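Local coordinates for protein aminoglycoside N(3)-acetyltransferase (Enterobacter cloacae, PDB 6NP3) that transfers the acetyl group of acetyl-CoA to the 3-amino group of 2-deoxystreptamine antibiotics such as gentamicin, and so probably confers resistance to them, at residues S61-P66 with A94-G99; G38-V43 with N102-T107; M22-V27 with N55-V60; H135-A140 with Y187-L192. All blocks are in the same frame, centred on the assembly; numbering follows the deposited sequence.

Interaction 1: S61-P66 with A94-G99; sequences SWRDSP and AYPGFG. With LLL ((2R,3R,4R,5R)-2-((1S,2S,3R,4S,6R)-4,6-diamino-3-((2R,3R,6S)-3-amino-6-(aminomethyl)-tetrahydro-2H-pyran-2-yloxy)-2-hydr oxycyclohexyloxy)-5-methyl-4-(methylamino)-tetrahydro-2H-pyran-3,5-diol), chain B.
S61 and F98 meet by apolar contact, the CB of S61 lying at the ring edge 3.6 Å from CE2 of F98. The same CB touches CB of Y95. Further along, R63 and P96 pass each other at a slant, with R63 CG 4.0 Å from P96 CD, and R63 CB rests against the carbonyl oxygen of A94.

Aromatic contacts form part of the wall of the antibiotic pocket. CD2 of Y95 sits above the centre of the F98 ring, whose other neighbours include F59. One face of Y95 carries the N-methyl carbon C93 of the bound gentamicin, 3.6 Å above the ring plane and displaced toward the rim. Its hydroxyl end approaches a second methyl group, with Y95 OH 3.2 Å from C83, while F98 CZ lies 3.7 Å from the glycosidic oxygen O62.

Polar contacts act mainly outside the interface or within one segment. OG of S61 stands anti to its backbone N (chi1 -175°), next to C93, and is hydrogen-bonded to the backbone oxygen of D118; S65 OG bonds the carboxylate of the same aspartate. Within the type I turn W62-S65, R63 grips D64 side-on, its NH2 2.8 Å from OD2 on the syn lone pair. The turn also folds over the W62 indole, bringing D64 C above the ring centre.

This is a substrate-recognition surface: the Y95 face takes C93, its phenol end meets the methyl C83, and the F98 edge faces O62. C93, bonded to an amine nitrogen that is probably protonated, would present polarised C-H bonds to the Y95 ring.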
# COMPACT_ATOMS: atom_id res chain seq x y z
N SER A 61 -2.80 5.99 -2.59
CA SER A 61 -2.16 7.30 -2.84
C SER A 61 -3.14 8.23 -3.56
O SER A 61 -4.35 8.19 -3.31
CB SER A 61 -0.84 7.05 -3.53
OG SER A 61 -0.08 8.23 -3.71
N TRP A 62 -2.61 9.09 -4.42
CA TRP A 62 -3.37 10.19 -5.02
C TRP A 62 -2.73 10.49 -6.37
O TRP A 62 -1.53 10.76 -6.45
CB TRP A 62 -3.27 11.41 -4.12
CG TRP A 62 -3.96 12.66 -4.60
CD1 TRP A 62 -4.98 12.77 -5.50
CD2 TRP A 62 -3.69 13.97 -4.15
NE1 TRP A 62 -5.35 14.08 -5.65
CE2 TRP A 62 -4.59 14.84 -4.81
CE3 TRP A 62 -2.80 14.50 -3.23
CZ2 TRP A 62 -4.58 16.20 -4.62
CZ3 TRP A 62 -2.80 15.86 -3.03
CH2 TRP A 62 -3.69 16.70 -3.72
N ARG A 63 -3.56 10.47 -7.42
CA ARG A 63 -3.12 10.80 -8.78
C ARG A 63 -2.35 12.11 -8.83
O ARG A 63 -1.34 12.21 -9.53
CB ARG A 63 -4.36 10.91 -9.67
CG ARG A 63 -4.06 11.16 -11.14
CD ARG A 63 -5.34 11.53 -11.87
NE ARG A 63 -5.69 12.93 -11.66
CZ ARG A 63 -6.75 13.52 -12.20
NH1 ARG A 63 -7.57 12.84 -12.98
NH2 ARG A 63 -6.99 14.80 -11.96
N ASP A 64 -2.79 13.10 -8.06
CA ASP A 64 -2.25 14.45 -8.15
C ASP A 64 -1.42 14.83 -6.92
O ASP A 64 -1.26 16.00 -6.60
CB ASP A 64 -3.37 15.46 -8.42
CG ASP A 64 -4.14 15.14 -9.69
OD1 ASP A 64 -3.50 14.78 -10.68
OD2 ASP A 64 -5.38 15.23 -9.67
N SER A 65 -0.80 13.86 -6.28
CA SER A 65 0.06 14.19 -5.17
C SER A 65 1.23 15.06 -5.67
O SER A 65 1.93 14.65 -6.60
CB SER A 65 0.62 12.91 -4.59
OG SER A 65 1.60 13.25 -3.64
N PRO A 66 1.48 16.22 -5.06
CA PRO A 66 2.59 17.08 -5.47
C PRO A 66 3.92 16.70 -4.83
O PRO A 66 4.68 17.56 -4.36
CB PRO A 66 2.12 18.47 -5.02
CG PRO A 66 1.36 18.20 -3.77
CD PRO A 66 0.67 16.86 -4.00
N ALA A 94 -7.12 7.75 -7.17
CA ALA A 94 -5.95 6.97 -6.80
C ALA A 94 -4.81 7.23 -7.78
O ALA A 94 -5.01 7.67 -8.92
CB ALA A 94 -6.33 5.49 -6.80
N TYR A 95 -3.59 6.90 -7.34
CA TYR A 95 -2.41 7.06 -8.19
C TYR A 95 -2.33 5.90 -9.18
O TYR A 95 -2.20 4.76 -8.76
CB TYR A 95 -1.15 7.11 -7.33
CG TYR A 95 0.09 7.38 -8.15
CD1 TYR A 95 0.33 8.64 -8.68
CD2 TYR A 95 1.01 6.39 -8.41
CE1 TYR A 95 1.47 8.91 -9.44
CE2 TYR A 95 2.16 6.65 -9.17
CZ TYR A 95 2.36 7.90 -9.68
OH TYR A 95 3.49 8.18 -10.43
N PRO A 96 -2.38 6.14 -10.49
CA PRO A 96 -2.47 4.98 -11.40
C PRO A 96 -1.30 4.01 -11.32
O PRO A 96 -1.48 2.81 -11.56
CB PRO A 96 -2.62 5.63 -12.78
CG PRO A 96 -3.25 6.97 -12.50
CD PRO A 96 -2.62 7.41 -11.19
N GLY A 97 -0.10 4.48 -10.96
CA GLY A 97 1.08 3.64 -11.00
C GLY A 97 1.13 2.53 -9.97
O GLY A 97 1.98 1.63 -10.10
N PHE A 98 0.28 2.55 -8.96
CA PHE A 98 0.25 1.49 -7.96
C PHE A 98 -0.79 0.44 -8.29
O PHE A 98 -0.98 -0.50 -7.51
CB PHE A 98 0.05 2.08 -6.57
CG PHE A 98 1.11 3.11 -6.21
CD1 PHE A 98 2.39 3.04 -6.75
CD2 PHE A 98 0.82 4.13 -5.36
CE1 PHE A 98 3.35 3.99 -6.42
CE2 PHE A 98 1.78 5.06 -5.04
CZ PHE A 98 3.02 4.98 -5.55
N GLY A 99 -1.43 0.57 -9.45
CA GLY A 99 -2.42 -0.40 -9.88
C GLY A 99 -3.75 0.22 -10.25
O GLY A 99 -4.31 0.97 -9.45
C11 LLL B . 8.40 2.49 -6.77
O11 LLL B . 7.77 2.19 -5.50
C21 LLL B . 8.04 1.36 -7.73
N21 LLL B . 6.59 1.18 -7.67
C31 LLL B . 8.63 0.08 -7.27
C41 LLL B . 10.14 0.23 -7.23
C51 LLL B . 10.47 1.40 -6.31
O51 LLL B . 9.83 2.57 -6.74
C61 LLL B . 11.96 1.68 -6.33
N61 LLL B . 12.23 2.81 -5.45
C12 LLL B . 6.00 4.82 -2.72
N12 LLL B . 5.72 5.78 -1.66
C22 LLL B . 6.74 3.59 -2.19
C32 LLL B . 6.91 2.63 -3.34
N32 LLL B . 7.60 1.42 -2.86
C42 LLL B . 7.74 3.21 -4.50
C52 LLL B . 7.10 4.52 -4.96
O52 LLL B . 7.97 5.13 -5.88
C62 LLL B . 6.85 5.48 -3.82
O62 LLL B . 6.12 6.58 -4.32
C13 LLL B . 6.64 7.89 -4.05
C23 LLL B . 5.43 8.82 -3.97
O23 LLL B . 4.54 8.30 -3.00
C33 LLL B . 4.67 8.85 -5.31
N33 LLL B . 3.58 9.84 -5.25
C43 LLL B . 5.67 9.22 -6.43
O43 LLL B . 6.03 10.57 -6.23
C53 LLL B . 6.91 8.31 -6.36
O53 LLL B . 7.53 8.34 -5.10
C83 LLL B . 5.02 9.03 -7.81
C93 LLL B . 2.29 9.23 -5.64

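Interaction 2: G38-V43 with N102-T107; sequences GPQTLV and NEFIRT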
# COMPACT_ATOMS: atom_id res chain seq x y z
N GLY A 38 -14.69 -6.38 -15.98
CA GLY A 38 -13.53 -5.55 -15.76
C GLY A 38 -13.01 -5.67 -14.34
O GLY A 38 -13.35 -6.60 -13.61
N PRO A 39 -12.15 -4.73 -13.94
CA PRO A 39 -11.53 -4.81 -12.60
C PRO A 39 -12.51 -4.95 -11.46
O PRO A 39 -12.18 -5.58 -10.44
CB PRO A 39 -10.73 -3.51 -12.51
CG PRO A 39 -10.35 -3.22 -13.95
CD PRO A 39 -11.58 -3.63 -14.75
N GLN A 40 -13.72 -4.40 -11.60
CA GLN A 40 -14.70 -4.53 -10.52
C GLN A 40 -14.96 -5.99 -10.18
O GLN A 40 -15.32 -6.31 -9.04
CB GLN A 40 -16.02 -3.88 -10.92
CG GLN A 40 -17.00 -3.85 -9.76
CD GLN A 40 -16.53 -2.91 -8.66
OE1 GLN A 40 -16.04 -1.81 -8.94
NE2 GLN A 40 -16.68 -3.33 -7.42
N THR A 41 -14.85 -6.89 -11.17
CA THR A 41 -15.05 -8.32 -10.91
C THR A 41 -14.10 -8.82 -9.82
O THR A 41 -14.50 -9.57 -8.92
CB THR A 41 -14.86 -9.12 -12.20
OG1 THR A 41 -15.82 -8.66 -13.16
CG2 THR A 41 -15.03 -10.61 -11.96
N LEU A 42 -12.84 -8.40 -9.88
CA LEU A 42 -11.88 -8.81 -8.88
C LEU A 42 -12.09 -8.10 -7.55
O LEU A 42 -11.93 -8.72 -6.50
CB LEU A 42 -10.47 -8.59 -9.40
CG LEU A 42 -9.34 -8.97 -8.45
CD1 LEU A 42 -9.41 -10.37 -7.96
CD2 LEU A 42 -8.01 -8.74 -9.18
N VAL A 43 -12.46 -6.82 -7.57
CA VAL A 43 -12.82 -6.16 -6.32
C VAL A 43 -13.97 -6.90 -5.64
O VAL A 43 -13.94 -7.19 -4.43
CB VAL A 43 -13.18 -4.68 -6.58
CG1 VAL A 43 -13.70 -4.02 -5.34
CG2 VAL A 43 -12.00 -3.93 -7.11
N ASN A 102 -6.94 0.18 -7.87
CA ASN A 102 -7.11 0.96 -6.65
C ASN A 102 -8.20 2.00 -6.78
O ASN A 102 -8.87 2.32 -5.79
CB ASN A 102 -5.77 1.54 -6.22
CG ASN A 102 -4.88 0.51 -5.62
OD1 ASN A 102 -5.36 -0.43 -4.99
ND2 ASN A 102 -3.58 0.69 -5.77
N GLU A 103 -8.41 2.55 -7.97
CA GLU A 103 -9.51 3.50 -8.13
C GLU A 103 -10.86 2.82 -7.96
O GLU A 103 -11.79 3.44 -7.45
CB GLU A 103 -9.36 4.21 -9.48
CG GLU A 103 -10.45 5.22 -9.81
CD GLU A 103 -10.43 6.46 -8.94
OE1 GLU A 103 -11.25 7.38 -9.19
OE2 GLU A 103 -9.61 6.54 -7.99
N PHE A 104 -10.96 1.54 -8.34
CA PHE A 104 -12.19 0.78 -8.11
C PHE A 104 -12.36 0.49 -6.63
O PHE A 104 -13.48 0.57 -6.11
CB PHE A 104 -12.17 -0.53 -8.91
CG PHE A 104 -12.23 -0.33 -10.39
CD1 PHE A 104 -11.08 -0.09 -11.12
CD2 PHE A 104 -13.44 -0.37 -11.07
CE1 PHE A 104 -11.13 0.12 -12.49
CE2 PHE A 104 -13.49 -0.18 -12.43
CZ PHE A 104 -12.35 0.07 -13.14
N ILE A 105 -11.29 0.14 -5.93
CA ILE A 105 -11.39 -0.07 -4.49
C ILE A 105 -11.86 1.20 -3.79
O ILE A 105 -12.79 1.19 -2.97
CB ILE A 105 -10.05 -0.58 -3.93
CG1 ILE A 105 -9.73 -1.97 -4.48
CG2 ILE A 105 -10.08 -0.59 -2.41
CD1 ILE A 105 -8.38 -2.54 -4.04
N ARG A 106 -11.20 2.31 -4.06
CA ARG A 106 -11.47 3.49 -3.26
C ARG A 106 -12.86 4.07 -3.52
O ARG A 106 -13.41 4.72 -2.63
CB ARG A 106 -10.37 4.54 -3.44
CG ARG A 106 -10.43 5.33 -4.72
CD ARG A 106 -11.03 6.71 -4.50
NE ARG A 106 -11.15 7.43 -5.76
CZ ARG A 106 -11.96 8.46 -5.95
NH1 ARG A 106 -12.64 8.95 -4.94
NH2 ARG A 106 -12.02 9.02 -7.15
N THR A 107 -13.44 3.85 -4.69
CA THR A 107 -14.81 4.30 -4.98
C THR A 107 -15.89 3.30 -4.56
O THR A 107 -17.08 3.57 -4.77
CB THR A 107 -14.96 4.64 -6.48
OG1 THR A 107 -14.61 3.50 -7.27
CG2 THR A 107 -14.10 5.84 -6.85
O HOH W 1 -16.07 -0.01 -6.91
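P39 and F104 lead a helix-helix contact in which helix 39-50, the connection of a beta-alpha-beta unit, packs against helix 101-106 on the same side of the central mixed sheet. The axes of the short segments 39-43 and 102-106 approach to 9.4 Å and cross at -55°. Both helices reach the sheet beneath: L42 touches V27, and I105 touches A58.

The aromatic part of the contact is a CH-pi interaction. CB of P39 stands 3.8 Å from the centroid of the F104 ring, and its direction lies only 18° off the ring normal, so the approach is over the face, with CB shifted toward the rim. CG of P39 continues across the same ring, near CE1 and CZ.

Purely aliphatic packing lies deeper. CG2 of V43 fits between the two residues of the facing helix, 3.9 Å from CB of F104 and 4.0 Å from CG1 of I105. V43 and F104 run at about a right angle to each other, while V43 and I105 meet at a slant.

Polar contacts flank this apolar core. E103 and R106 pair along their own helix: the guanidinium meets the carboxylate side-on through NE and NH2, and E103 OE2 is also bonded to the backbone N of A94. Across the contact, a bend at chi2 (68°) turns CD of Q40. OE1 lies at the F104 ring edge, 3.7 Å from CD2; NE2 is held by D44. A single water donates to OE1 of Q40 at 2.7 Å and to the carbonyl O of F104 at 2.8 Å, bridging the helices.

Interaction 3: M22-V27 with N55-V60; sequences MVMPHV and NILAFV
A beta-alpha-beta crossover brings strands 22-27 and 55-59 side by side as parallel neighbours in the mixed sheet, joined through helix 39-50. M22 pairs with N55 and V23 with I56, and the short strand axes diverge by 32°.

Two backbone hydrogen bonds fix the register: V23 N to N55 O at 2.9 Å and L57 N to V23 O at 3.0 Å. The next link of the parallel pattern is missing because P25 has no N-H. L57 O instead faces CD of P25 and the CA of M24, the latter at 3.1 Å in a CA-H...O contact. It is buried with no hydrogen-bonding partner in the model. From the proline on the strands splay apart, H26 CA standing 8.5 Å from F59 CA, and a water takes the place of a direct bond, donating to P25 O and accepting from F59 N at 2.8 Å.

Side-chain packing follows the pairing. In M22, chi3 (-92°) turns CE across the neighbouring strand, 3.7 Å from CB of both N55 and L57. M24 is extended and runs beside F59, CE to CB 3.8 Å, both pointing the same way. The P25 and I56 side chains cross at about a right angle, CD meeting CG2.

H26 and V27 bind CoA and acetyl-CoA, neither of which is present here. N55 OD1 accepts from the backbone N of D127, a magnesium-binding residue. Strand 156-160 hydrogen-bonds the far edge of 22-27, while 121-124 flanks 55-59. M22, M24 and L57 pack on F150 of helix 146-151; V23 and I56 point to the other face, against helix 39-50.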
# COMPACT_ATOMS: atom_id res chain seq x y z
N MET A 22 -8.07 -10.13 6.98
CA MET A 22 -7.64 -8.75 6.76
C MET A 22 -6.60 -8.85 5.64
O MET A 22 -5.49 -9.36 5.86
CB MET A 22 -6.98 -8.25 8.05
CG MET A 22 -6.15 -6.97 7.93
SD MET A 22 -7.05 -5.45 7.82
CE MET A 22 -7.21 -5.26 6.05
N VAL A 23 -6.93 -8.37 4.43
CA VAL A 23 -6.11 -8.58 3.24
C VAL A 23 -5.72 -7.25 2.61
O VAL A 23 -6.57 -6.37 2.40
CB VAL A 23 -6.85 -9.47 2.22
CG1 VAL A 23 -6.09 -9.58 0.91
CG2 VAL A 23 -7.11 -10.82 2.82
N MET A 24 -4.43 -7.14 2.25
CA MET A 24 -3.91 -6.00 1.50
C MET A 24 -3.47 -6.51 0.14
O MET A 24 -2.46 -7.24 0.05
CB MET A 24 -2.72 -5.36 2.23
CG MET A 24 -2.15 -4.17 1.51
SD MET A 24 -1.05 -3.25 2.57
CE MET A 24 -0.81 -1.81 1.57
N PRO A 25 -4.17 -6.16 -0.93
CA PRO A 25 -3.81 -6.66 -2.25
C PRO A 25 -2.84 -5.75 -2.99
O PRO A 25 -2.86 -4.53 -2.88
CB PRO A 25 -5.16 -6.71 -2.98
CG PRO A 25 -5.88 -5.51 -2.43
CD PRO A 25 -5.45 -5.43 -0.95
N HIS A 26 -2.03 -6.40 -3.82
CA HIS A 26 -1.16 -5.75 -4.79
C HIS A 26 -1.41 -6.51 -6.08
O HIS A 26 -1.17 -7.71 -6.14
CB HIS A 26 0.33 -5.84 -4.42
CG HIS A 26 0.67 -5.11 -3.16
ND1 HIS A 26 0.63 -3.74 -3.09
CD2 HIS A 26 1.01 -5.55 -1.94
CE1 HIS A 26 0.95 -3.37 -1.86
NE2 HIS A 26 1.19 -4.45 -1.14
N VAL A 27 -1.89 -5.82 -7.11
CA VAL A 27 -2.45 -6.51 -8.28
C VAL A 27 -1.83 -5.99 -9.58
O VAL A 27 -1.77 -4.78 -9.81
CB VAL A 27 -3.98 -6.33 -8.34
CG1 VAL A 27 -4.58 -7.07 -9.54
CG2 VAL A 27 -4.62 -6.74 -7.04
N ASN A 55 -11.82 -7.60 6.01
CA ASN A 55 -11.42 -6.25 5.67
C ASN A 55 -10.42 -6.29 4.52
O ASN A 55 -9.62 -7.22 4.40
CB ASN A 55 -10.78 -5.51 6.85
CG ASN A 55 -11.72 -5.33 8.02
OD1 ASN A 55 -12.48 -4.37 8.08
ND2 ASN A 55 -11.66 -6.26 8.96
N ILE A 56 -10.44 -5.23 3.72
CA ILE A 56 -9.45 -4.98 2.67
C ILE A 56 -8.81 -3.63 2.95
O ILE A 56 -9.51 -2.66 3.26
CB ILE A 56 -10.14 -4.92 1.29
CG1 ILE A 56 -10.80 -6.26 0.99
CG2 ILE A 56 -9.18 -4.50 0.18
CD1 ILE A 56 -11.68 -6.32 -0.21
N LEU A 57 -7.48 -3.57 2.84
CA LEU A 57 -6.72 -2.33 2.95
C LEU A 57 -5.87 -2.21 1.70
O LEU A 57 -5.21 -3.18 1.31
CB LEU A 57 -5.80 -2.39 4.17
CG LEU A 57 -4.91 -1.16 4.40
CD1 LEU A 57 -5.78 -0.00 4.76
CD2 LEU A 57 -3.89 -1.41 5.48
N ALA A 58 -5.89 -1.05 1.05
CA ALA A 58 -5.10 -0.86 -0.15
C ALA A 58 -4.34 0.44 -0.07
O ALA A 58 -4.86 1.43 0.41
CB ALA A 58 -5.98 -0.87 -1.41
N PHE A 59 -3.10 0.42 -0.56
CA PHE A 59 -2.31 1.65 -0.70
C PHE A 59 -2.68 2.32 -2.02
O PHE A 59 -2.24 1.89 -3.09
CB PHE A 59 -0.83 1.30 -0.61
CG PHE A 59 0.08 2.44 -0.97
CD1 PHE A 59 -0.18 3.72 -0.55
CD2 PHE A 59 1.22 2.21 -1.70
CE1 PHE A 59 0.69 4.76 -0.90
CE2 PHE A 59 2.06 3.23 -2.04
CZ PHE A 59 1.81 4.49 -1.63
N VAL A 60 -3.49 3.37 -1.95
CA VAL A 60 -4.03 3.96 -3.16
C VAL A 60 -3.37 5.28 -3.55
O VAL A 60 -3.39 5.65 -4.73
CB VAL A 60 -5.57 4.11 -3.12
CG1 VAL A 60 -6.23 2.77 -2.76
CG2 VAL A 60 -6.03 5.17 -2.14
O HOH W 2 -2.26 -1.96 -1.79

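Interaction 4: H135-A140 with Y187-L192; sequences HEMGAA and YSMPLL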
# COMPACT_ATOMS: atom_id res chain seq x y z
N HIS A 135 -3.80 9.03 10.23
CA HIS A 135 -2.77 8.88 9.21
C HIS A 135 -2.17 10.27 8.99
O HIS A 135 -2.53 11.01 8.07
CB HIS A 135 -3.28 8.28 7.92
CG HIS A 135 -2.18 7.74 7.09
ND1 HIS A 135 -2.41 7.17 5.86
CD2 HIS A 135 -0.86 7.61 7.33
CE1 HIS A 135 -1.27 6.72 5.38
NE2 HIS A 135 -0.30 7.00 6.24
N GLU A 136 -1.17 10.60 9.79
CA GLU A 136 -0.65 11.95 9.86
C GLU A 136 0.59 12.12 9.00
O GLU A 136 1.36 11.18 8.77
CB GLU A 136 -0.35 12.33 11.32
CG GLU A 136 -1.66 12.47 12.10
CD GLU A 136 -1.50 12.45 13.60
OE1 GLU A 136 -0.36 12.40 14.09
OE2 GLU A 136 -2.53 12.48 14.30
N MET A 137 0.77 13.34 8.53
CA MET A 137 2.03 13.70 7.90
C MET A 137 3.17 13.38 8.85
O MET A 137 3.10 13.64 10.05
CB MET A 137 2.01 15.18 7.52
CG MET A 137 1.01 15.45 6.39
SD MET A 137 1.64 14.97 4.76
CE MET A 137 2.70 16.36 4.45
N GLY A 138 4.20 12.76 8.31
CA GLY A 138 5.31 12.31 9.11
C GLY A 138 5.22 10.87 9.54
O GLY A 138 6.17 10.36 10.14
N ALA A 139 4.10 10.20 9.26
CA ALA A 139 3.85 8.81 9.62
C ALA A 139 3.25 8.08 8.42
O ALA A 139 2.16 7.52 8.47
CB ALA A 139 2.93 8.71 10.84
N ALA A 140 4.00 8.03 7.33
CA ALA A 140 3.44 7.50 6.09
C ALA A 140 3.19 5.99 6.17
O ALA A 140 2.07 5.53 5.92
CB ALA A 140 4.34 7.84 4.92
N TYR A 187 8.73 17.01 2.07
CA TYR A 187 7.78 17.36 1.02
C TYR A 187 6.60 18.06 1.67
O TYR A 187 6.49 18.11 2.90
CB TYR A 187 7.39 16.14 0.20
CG TYR A 187 6.86 14.97 0.99
CD1 TYR A 187 5.54 14.91 1.37
CD2 TYR A 187 7.68 13.90 1.31
CE1 TYR A 187 5.04 13.81 2.08
CE2 TYR A 187 7.19 12.80 2.00
CZ TYR A 187 5.88 12.78 2.40
OH TYR A 187 5.38 11.69 3.08
N SER A 188 5.70 18.58 0.83
CA SER A 188 4.56 19.35 1.29
C SER A 188 3.31 18.83 0.62
O SER A 188 3.31 18.54 -0.58
CB SER A 188 4.72 20.82 0.92
OG SER A 188 5.89 21.37 1.53
N MET A 189 2.24 18.75 1.40
CA MET A 189 0.96 18.32 0.89
C MET A 189 -0.12 19.33 1.27
O MET A 189 -0.11 19.87 2.38
CB MET A 189 0.57 16.95 1.48
CG MET A 189 1.49 15.81 1.06
SD MET A 189 1.21 15.33 -0.66
CE MET A 189 2.92 15.28 -1.28
N PRO A 190 -1.10 19.53 0.40
CA PRO A 190 -2.21 20.44 0.71
C PRO A 190 -3.39 19.66 1.28
O PRO A 190 -3.96 18.80 0.59
CB PRO A 190 -2.53 21.06 -0.66
CG PRO A 190 -2.22 19.96 -1.64
CD PRO A 190 -1.16 19.05 -0.99
N LEU A 191 -3.70 19.91 2.55
CA LEU A 191 -4.76 19.19 3.24
C LEU A 191 -5.99 20.08 3.37
O LEU A 191 -5.91 21.30 3.25
CB LEU A 191 -4.31 18.80 4.66
CG LEU A 191 -3.01 18.06 4.87
CD1 LEU A 191 -2.84 17.71 6.35
CD2 LEU A 191 -2.96 16.82 4.03
N LEU A 192 -7.13 19.45 3.65
CA LEU A 192 -8.34 20.18 4.04
C LEU A 192 -8.44 20.14 5.56
O LEU A 192 -8.37 19.06 6.17
CB LEU A 192 -9.60 19.56 3.44
CG LEU A 192 -9.86 19.86 1.96
CD1 LEU A 192 -11.06 19.05 1.49
CD2 LEU A 192 -10.06 21.34 1.72
O HOH W 3 4.81 11.58 5.79
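Y187 meets M137 obliquely, the methyl CE of M137 lying 4.2 Å from ring atom CE1, neither squarely over the face nor at the edge. The Y187 ring also meets that of Y67, the planes about 45° apart. The second flat group, the H135 imidazole, has A139 O and A140 C at its edge, in plane. Its NE2 donates to A140 O at 2.8 Å, closing the loop 135-140 on itself, while ND1 is bonded to S114 OG.

M137 carries the apolar contact. Its chain bends at chi2 and chi3, and it crosses M189 at about a right angle. CE lies 3.6 Å from CG of M189 and SD 3.8 Å from that same carbon, so the thioether end rests on the base of the second methionine. L191 adds a looser touch, CD1 to M137 CG at 4.5 Å.

The polar link is indirect. One water accepts from G138 N at 2.8 Å and hydrogen-bonds Y187 OH at 2.8 Å, tying the loop to the strand. CB of A140 sits near the same hydroxyl, and A140 N is held by D204.

M137 and G138 are the central residues of a type II beta turn, E136 to A139, and the positive phi of G138 (95°) is characteristic of the third position. M137, the second residue of the turn, packs on the strand pair, touching V200 and T202 as well. The arrangement is a type II turn seated on the beta hairpin 184-193/196-205, beside the antibiotic site, where the adjoining Y141 hydrogen-bonds gentamicin.

From the N terminus, interaction 3 opens on strand 22-27 and interaction 2 on helix 39-50 before strand 55-59 returns to close interaction 3; these two contacts therefore cross in sequence. Interaction 1 begins at once with 61-66 and closes at 94-99, wholly within the longer loop that ends when 102-107 completes interaction 2. Interaction 4 comes last, from 135-140 to 187-192. The contacts also touch in space: Y95 N probably bonds V60 O, A94 and V60 pack on N102, and S65 and P66 pack on M189. Interaction 3 lies in the central sheet, interaction 2 joins two helices packed on it, interaction 1 adds pocket wall, and interaction 4 the beta-hairpin side.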